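Side-chain contacts in vivid PAS protein VVD (Neurospora crassa, PDB 3D72), which probably senses blue light through a flavin bound in its LOV-type PAS domain, with light activation giving a rapidly exchanging dimer: residues G14-I19 / V36-C41; A56-T61 / A66-R71. The protein carries 1 engineered substitution. One frame throughout, in Å; residues are numbered along the deposited sequence.

Interaction 1: residues G14-I19 / V36-C41; sequences GYLIQI and VALILC. Engineered in segment 36-41: Val36 (natural residue Cys). With FAD (flavin-adenine dinucleotide), chain C.
Tyr15 and Leu16, neighbours on the helix that runs through 14-19, face Leu40 and Leu38 of the strand in 36-41, and the backbones stand well apart, with Tyr15 CA 9.6 Å from Leu40 CA. The gap is bridged by apolar side chains alone. Tyr15 and Leu40 cross at about a right angle: both methyls of the leucine meet the same side of the phenol ring, CD2 lying 4.1 Å from Tyr15 CE2 and approaching the ring obliquely, while CD1 sits by Tyr15 CD2. CG of Leu40, anti to the backbone N (chi1 -171°), carries the isobutyl group to the tyrosine, and chi2 of 79° turns both methyls to the ring. The second pair meets tip to tip, Leu16 CD2 against Leu38 CD2 at 4.1 Å. Leu38 holds CG between its backbone N and carbonyl carbon (chi1 66°), a placement from which CD2 reaches the end of Leu16. Met144 of strand 140-146 packs on both Tyr15 and Leu16, and Tyr52 of strand 50-53 on both leucines, so the contact is continued by neighbouring strands.

The alternate residues of the strand point to the other side, where the flavin lies. Ile39 CD1 comes within 3.4 Å of FAD C6, and Cys41 SG approaches the ring methyl C7M at 3.5 Å; both line the FAD pocket. The arrangement is that of a PAS-domain sheet of the LOV type, with the flavin against one face and a helix from the N-terminal region packed across the other.

Interaction 2: residues A56-T61 / A66-R71; sequences AFLYMT and AEVLGR
The Phe57 ring meets Val68 at its edge: Val68 CG1 lies near the ring plane, 4.1 Å from Phe57 CE2. One face of the ring is covered from within its own helix by Thr61 CG2, which lies 3.9 Å off the ring plane, nearer its border than its centre. The side chains of Phe57 and Val68 run alongside each other in opposing directions. With CG anti to the backbone N (chi1 170°), the ring is carried toward 66-71, and its side chain also comes to about 4 Å from the bound FAD.

The other methyl of Val68 serves a second partner. CG2 touches Leu58 CD2 at 3.8 Å, the two side chains meeting at a slant, and the valine thus spreads its two branches over consecutive residues of the facing helix. Ala53 of strand 50-53 packs on both Leu58 and Val68, closing the group from the sheet side.

Polar bonds hold each segment's own shape. Thr61 OG1 donates to Phe57 O at 3.0 Å, and the same oxygen receives Thr61 N from the opposite face of its carbonyl plane. The OG1 bond helps hold chi1 near 65°, which puts CG2 over the ring. After Val68 the chain leaves the helix through a type II turn, Val68 to Arg71, with Gly70 at a positive phi. Arg71 then folds back, its NH2 giving a 2.6 Å bond to Glu67 O with an N-H...O angle of 150°, while its guanidinium also makes a cation-pi contact with Phe75. Helices 55-61 and 65-68 belong to the helical part of the PAS/LOV fold that follows strand 50-53; Phe57 brings the first of them to the flavin, and 66-71 leads directly into the LOV-type Asn-Cys-Arg-Phe-Leu-Gln motif.

From the N terminus, helix 12-21 comes first, and after a mostly irregular link interaction 1 closes the loop by setting that helix against strand 38-42. The chain then passes through strand 50-53 into helix 55-61, and interaction 2 closes a much shorter loop on helix 65-68. The two loops follow in series, neither enclosing nor crossing the other. Their centres lie 15 Å apart, yet they touch directly: Ile39 CG2 packs 3.5 Å from Phe57 CG, and Ala56 CB lies beside the backbone at Val36 and Ala37. Interaction 1 thus ties the N-terminal helix to the sheet, while interaction 2 joins helix 55-61, whose Phe57 comes near the flavin, to helix 65-68.

Interaction 1: residues G14-I19 / V36-C41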
loop_
_atom_site.group_PDB
_atom_site.type_symbol
_atom_site.label_atom_id
_atom_site.label_comp_id
_atom_site.label_asym_id
_atom_site.label_seq_id
_atom_site.Cartn_x
_atom_site.Cartn_y
_atom_site.Cartn_z
ATOM N N GLY A 14 3.522 -1.368 -4.156
ATOM C CA GLY A 14 2.620 -2.436 -4.530
ATOM C C GLY A 14 2.768 -3.625 -3.604
ATOM O O GLY A 14 1.777 -4.267 -3.251
ATOM N N TYR A 15 4.004 -3.913 -3.204
ATOM C CA TYR A 15 4.255 -5.041 -2.322
ATOM C C TYR A 15 3.729 -4.793 -0.913
ATOM O O TYR A 15 3.258 -5.721 -0.258
ATOM C CB TYR A 15 5.748 -5.380 -2.288
ATOM C CG TYR A 15 6.297 -5.798 -3.639
ATOM C CD1 TYR A 15 5.477 -6.394 -4.602
ATOM C CD2 TYR A 15 7.641 -5.605 -3.954
ATOM C CE1 TYR A 15 5.983 -6.789 -5.847
ATOM C CE2 TYR A 15 8.156 -5.999 -5.192
ATOM C CZ TYR A 15 7.325 -6.586 -6.131
ATOM O OH TYR A 15 7.841 -6.958 -7.353
ATOM N N LEU A 16 3.796 -3.548 -0.451
ATOM C CA LEU A 16 3.269 -3.228 0.879
ATOM C C LEU A 16 1.749 -3.406 0.842
ATOM O O LEU A 16 1.156 -3.937 1.780
ATOM C CB LEU A 16 3.626 -1.797 1.278
ATOM C CG LEU A 16 5.093 -1.572 1.664
ATOM C CD1 LEU A 16 5.405 -0.082 1.664
ATOM C CD2 LEU A 16 5.360 -2.170 3.045
ATOM N N ILE A 17 1.120 -2.972 -0.249
ATOM C CA ILE A 17 -0.325 -3.128 -0.396
ATOM C C ILE A 17 -0.651 -4.618 -0.435
ATOM O O ILE A 17 -1.600 -5.079 0.195
ATOM C CB ILE A 17 -0.824 -2.425 -1.684
ATOM C CG1 ILE A 17 -0.720 -0.907 -1.501
ATOM C CG2 ILE A 17 -2.262 -2.825 -1.997
ATOM C CD1 ILE A 17 -0.876 -0.119 -2.792
ATOM N N GLN A 18 0.156 -5.381 -1.162
ATOM C CA GLN A 18 -0.061 -6.818 -1.258
ATOM C C GLN A 18 -0.009 -7.459 0.127
ATOM O O GLN A 18 -0.846 -8.305 0.468
ATOM C CB GLN A 18 1.010 -7.438 -2.148
ATOM C CG GLN A 18 0.943 -8.945 -2.233
ATOM C CD GLN A 18 2.104 -9.526 -3.009
ATOM O OE1 GLN A 18 2.550 -8.948 -4.010
ATOM N NE2 GLN A 18 2.590 -10.682 -2.565
ATOM N N ILE A 19 0.977 -7.054 0.923
ATOM C CA ILE A 19 1.132 -7.603 2.265
ATOM C C ILE A 19 -0.057 -7.252 3.153
ATOM O O ILE A 19 -0.618 -8.130 3.810
ATOM C CB ILE A 19 2.446 -7.118 2.919
ATOM C CG1 ILE A 19 3.633 -7.779 2.210
ATOM C CG2 ILE A 19 2.450 -7.450 4.419
ATOM C CD1 ILE A 19 4.984 -7.225 2.590
ATOM N N VAL A 36 8.731 3.129 7.172
ATOM C CA VAL A 36 9.278 2.243 8.189
ATOM C C VAL A 36 10.597 1.639 7.738
ATOM O O VAL A 36 10.982 1.781 6.581
ATOM C CB VAL A 36 8.305 1.083 8.496
ATOM C CG1 VAL A 36 6.929 1.637 8.813
ATOM C CG2 VAL A 36 8.233 0.124 7.315
ATOM N N ALA A 37 11.295 0.982 8.658
ATOM C CA ALA A 37 12.554 0.329 8.304
ATOM C C ALA A 37 12.195 -0.972 7.593
ATOM O O ALA A 37 11.548 -1.851 8.159
ATOM C CB ALA A 37 13.383 0.039 9.553
ATOM N N LEU A 38 12.597 -1.096 6.338
ATOM C CA LEU A 38 12.280 -2.309 5.600
ATOM C C LEU A 38 13.321 -2.579 4.550
ATOM O O LEU A 38 14.067 -1.686 4.165
ATOM C CB LEU A 38 10.908 -2.199 4.919
ATOM C CG LEU A 38 10.684 -1.186 3.794
ATOM C CD1 LEU A 38 11.265 -1.710 2.479
ATOM C CD2 LEU A 38 9.181 -0.942 3.626
ATOM N N ILE A 39 13.377 -3.829 4.122
ATOM C CA ILE A 39 14.285 -4.219 3.048
ATOM C C ILE A 39 13.597 -5.267 2.190
ATOM O O ILE A 39 12.676 -5.949 2.631
ATOM C CB ILE A 39 15.637 -4.774 3.567
ATOM C CG1 ILE A 39 15.434 -6.065 4.357
ATOM C CG2 ILE A 39 16.319 -3.730 4.430
ATOM C CD1 ILE A 39 16.752 -6.745 4.718
ATOM N N LEU A 40 14.022 -5.373 0.939
ATOM C CA LEU A 40 13.460 -6.359 0.031
ATOM C C LEU A 40 14.638 -7.203 -0.438
ATOM O O LEU A 40 15.675 -6.651 -0.821
ATOM C CB LEU A 40 12.814 -5.683 -1.184
ATOM C CG LEU A 40 12.008 -6.645 -2.068
ATOM C CD1 LEU A 40 10.637 -6.908 -1.434
ATOM C CD2 LEU A 40 11.828 -6.034 -3.452
ATOM N N CYS A 41 14.486 -8.523 -0.368
ATOM C CA CYS A 41 15.528 -9.450 -0.798
ATOM C C CYS A 41 15.021 -10.292 -1.953
ATOM O O CYS A 41 13.829 -10.616 -2.025
ATOM C CB CYS A 41 15.963 -10.351 0.355
ATOM S SG CYS A 41 16.702 -9.437 1.734
HETATM P PA FAD C . 22.734 -20.442 8.144
HETATM O O1A FAD C . 23.916 -19.622 7.761
HETATM O O2A FAD C . 22.565 -21.756 7.480
HETATM O O5B FAD C . 22.756 -20.623 9.720
HETATM C C5B FAD C . 21.775 -21.386 10.451
HETATM C C4B FAD C . 22.289 -21.544 11.879
HETATM O O4B FAD C . 21.335 -22.365 12.577
HETATM C C3B FAD C . 23.670 -22.220 12.013
HETATM O O3B FAD C . 24.607 -21.487 12.759
HETATM C C2B FAD C . 23.389 -23.596 12.607
HETATM O O2B FAD C . 24.311 -24.103 13.537
HETATM C C1B FAD C . 21.963 -23.515 13.159
HETATM N N9A FAD C . 21.125 -24.648 12.816
HETATM C C8A FAD C . 20.773 -25.086 11.570
HETATM N N7A FAD C . 20.007 -26.152 11.566
HETATM C C5A FAD C . 19.866 -26.454 12.910
HETATM C C6A FAD C . 19.143 -27.501 13.586
HETATM N N6A FAD C . 18.461 -28.432 12.914
HETATM N N1A FAD C . 19.186 -27.536 14.949
HETATM C C2A FAD C . 19.893 -26.574 15.603
HETATM N N3A FAD C . 20.598 -25.544 15.079
HETATM C C4A FAD C . 20.536 -25.559 13.677
HETATM N N1 FAD C . 18.811 -11.278 9.662
HETATM C C2 FAD C . 19.224 -10.402 10.613
HETATM O O2 FAD C . 20.025 -10.722 11.511
HETATM N N3 FAD C . 18.724 -9.091 10.607
HETATM C C4 FAD C . 17.828 -8.580 9.666
HETATM O O4 FAD C . 17.435 -7.394 9.758
HETATM C C4X FAD C . 17.394 -9.500 8.689
HETATM N N5 FAD C . 16.500 -9.060 7.695
HETATM C C5X FAD C . 16.096 -9.977 6.741
HETATM C C6 FAD C . 15.188 -9.551 5.724
HETATM C C7 FAD C . 14.773 -10.398 4.724
HETATM C C7M FAD C . 13.778 -9.846 3.694
HETATM C C8 FAD C . 15.279 -11.719 4.647
HETATM C C8M FAD C . 14.882 -12.695 3.558
HETATM C C9 FAD C . 16.192 -12.174 5.667
HETATM C C9A FAD C . 16.617 -11.329 6.707
HETATM N N10 FAD C . 17.528 -11.750 7.759
HETATM C C10 FAD C . 17.939 -10.829 8.697
HETATM C "C1'" FAD C . 18.054 -13.141 7.854
HETATM C "C2'" FAD C . 19.281 -13.566 7.085
HETATM O "O2'" FAD C . 19.267 -12.922 5.806
HETATM C "C3'" FAD C . 19.263 -15.111 7.008
HETATM O "O3'" FAD C . 18.083 -15.518 6.319
HETATM C "C4'" FAD C . 19.275 -15.787 8.420
HETATM O "O4'" FAD C . 20.499 -15.495 9.067
HETATM C "C5'" FAD C . 19.074 -17.310 8.358
HETATM O "O5'" FAD C . 19.644 -17.871 7.164
HETATM P P FAD C . 21.186 -18.222 7.028
HETATM O O1P FAD C . 21.432 -18.392 5.594
HETATM O O2P FAD C . 22.017 -17.203 7.716
HETATM O O3P FAD C . 21.420 -19.631 7.760
#

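Interaction 2: residues A56-T61 / A66-R71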
loop_
_atom_site.group_PDB
_atom_site.type_symbol
_atom_site.label_atom_id
_atom_site.label_comp_id
_atom_site.label_asym_id
_atom_site.label_seq_id
_atom_site.Cartn_x
_atom_site.Cartn_y
_atom_site.Cartn_z
ATOM N N ALA A 56 14.971 4.360 6.485
ATOM C CA ALA A 56 14.858 4.094 7.918
ATOM C C ALA A 56 15.714 2.901 8.346
ATOM O O ALA A 56 16.214 2.862 9.481
ATOM C CB ALA A 56 13.396 3.857 8.302
ATOM N N PHE A 57 15.863 1.919 7.455
ATOM C CA PHE A 57 16.697 0.751 7.744
ATOM C C PHE A 57 18.158 1.186 7.771
ATOM O O PHE A 57 18.926 0.757 8.626
ATOM C CB PHE A 57 16.512 -0.320 6.661
ATOM C CG PHE A 57 17.503 -1.446 6.737
ATOM C CD1 PHE A 57 17.283 -2.529 7.580
ATOM C CD2 PHE A 57 18.664 -1.420 5.966
ATOM C CE1 PHE A 57 18.194 -3.575 7.656
ATOM C CE2 PHE A 57 19.587 -2.463 6.033
ATOM C CZ PHE A 57 19.356 -3.544 6.878
ATOM N N LEU A 58 18.546 2.026 6.816
ATOM C CA LEU A 58 19.926 2.503 6.757
ATOM C C LEU A 58 20.246 3.341 7.988
ATOM O O LEU A 58 21.339 3.248 8.554
ATOM C CB LEU A 58 20.143 3.333 5.492
ATOM C CG LEU A 58 19.893 2.584 4.182
ATOM C CD1 LEU A 58 20.059 3.545 3.007
ATOM C CD2 LEU A 58 20.855 1.408 4.075
ATOM N N TYR A 59 19.282 4.157 8.403
ATOM C CA TYR A 59 19.472 5.000 9.572
ATOM C C TYR A 59 19.602 4.148 10.831
ATOM O O TYR A 59 20.500 4.363 11.659
ATOM C CB TYR A 59 18.295 5.955 9.732
ATOM C CG TYR A 59 18.447 6.889 10.902
ATOM C CD1 TYR A 59 17.365 7.182 11.724
ATOM C CD2 TYR A 59 19.672 7.490 11.181
ATOM C CE1 TYR A 59 17.494 8.054 12.796
ATOM C CE2 TYR A 59 19.815 8.362 12.252
ATOM C CZ TYR A 59 18.723 8.638 13.052
ATOM O OH TYR A 59 18.849 9.507 14.104
ATOM N N MET A 60 18.700 3.182 10.973
ATOM C CA MET A 60 18.706 2.291 12.126
ATOM C C MET A 60 20.019 1.533 12.293
ATOM O O MET A 60 20.569 1.463 13.396
ATOM C CB MET A 60 17.571 1.264 12.020
ATOM C CG MET A 60 17.570 0.248 13.156
ATOM S SD MET A 60 16.422 -1.124 12.884
ATOM C CE MET A 60 17.418 -2.227 11.866
ATOM N N THR A 61 20.517 0.970 11.195
ATOM C CA THR A 61 21.737 0.168 11.228
ATOM C C THR A 61 23.051 0.923 11.099
ATOM O O THR A 61 24.105 0.395 11.454
ATOM C CB THR A 61 21.706 -0.926 10.133
ATOM O OG1 THR A 61 21.723 -0.314 8.835
ATOM C CG2 THR A 61 20.459 -1.784 10.271
ATOM N N ALA A 66 25.244 1.569 -0.363
ATOM C CA ALA A 66 26.370 0.884 -0.984
ATOM C C ALA A 66 26.887 -0.274 -0.140
ATOM O O ALA A 66 27.367 -1.275 -0.670
ATOM C CB ALA A 66 27.499 1.874 -1.244
ATOM N N GLU A 67 26.782 -0.133 1.176
ATOM C CA GLU A 67 27.251 -1.165 2.089
ATOM C C GLU A 67 26.277 -2.315 2.304
ATOM O O GLU A 67 26.698 -3.401 2.694
ATOM C CB GLU A 67 27.597 -0.551 3.444
ATOM C CG GLU A 67 28.831 0.337 3.418
ATOM C CD GLU A 67 29.106 0.975 4.759
ATOM O OE1 GLU A 67 28.159 1.553 5.339
ATOM O OE2 GLU A 67 30.264 0.904 5.227
ATOM N N VAL A 68 24.987 -2.102 2.053
ATOM C CA VAL A 68 24.034 -3.186 2.278
ATOM C C VAL A 68 23.513 -3.882 1.024
ATOM O O VAL A 68 23.290 -5.091 1.039
ATOM C CB VAL A 68 22.823 -2.706 3.123
ATOM C CG1 VAL A 68 23.317 -2.034 4.404
ATOM C CG2 VAL A 68 21.956 -1.771 2.322
ATOM N N LEU A 69 23.336 -3.134 -0.059
ATOM C CA LEU A 69 22.826 -3.712 -1.300
ATOM C C LEU A 69 23.697 -4.826 -1.870
ATOM O O LEU A 69 24.920 -4.703 -1.950
ATOM C CB LEU A 69 22.659 -2.617 -2.355
ATOM C CG LEU A 69 21.294 -1.947 -2.506
ATOM C CD1 LEU A 69 20.665 -1.657 -1.150
ATOM C CD2 LEU A 69 21.472 -0.672 -3.320
ATOM N N GLY A 70 23.054 -5.921 -2.266
ATOM C CA GLY A 70 23.774 -7.033 -2.856
ATOM C C GLY A 70 24.280 -8.078 -1.882
ATOM O O GLY A 70 24.870 -9.077 -2.290
ATOM N N ARG A 71 24.051 -7.857 -0.593
ATOM C CA ARG A 71 24.509 -8.784 0.435
ATOM C C ARG A 71 23.327 -9.441 1.135
ATOM O O ARG A 71 22.213 -8.938 1.077
ATOM C CB ARG A 71 25.329 -8.031 1.487
ATOM C CG ARG A 71 26.470 -7.196 0.917
ATOM C CD ARG A 71 27.018 -6.220 1.955
ATOM N NE ARG A 71 27.602 -6.888 3.115
ATOM C CZ ARG A 71 28.207 -6.258 4.120
ATOM N NH1 ARG A 71 28.710 -6.951 5.132
ATOM N NH2 ARG A 71 28.313 -4.934 4.116
#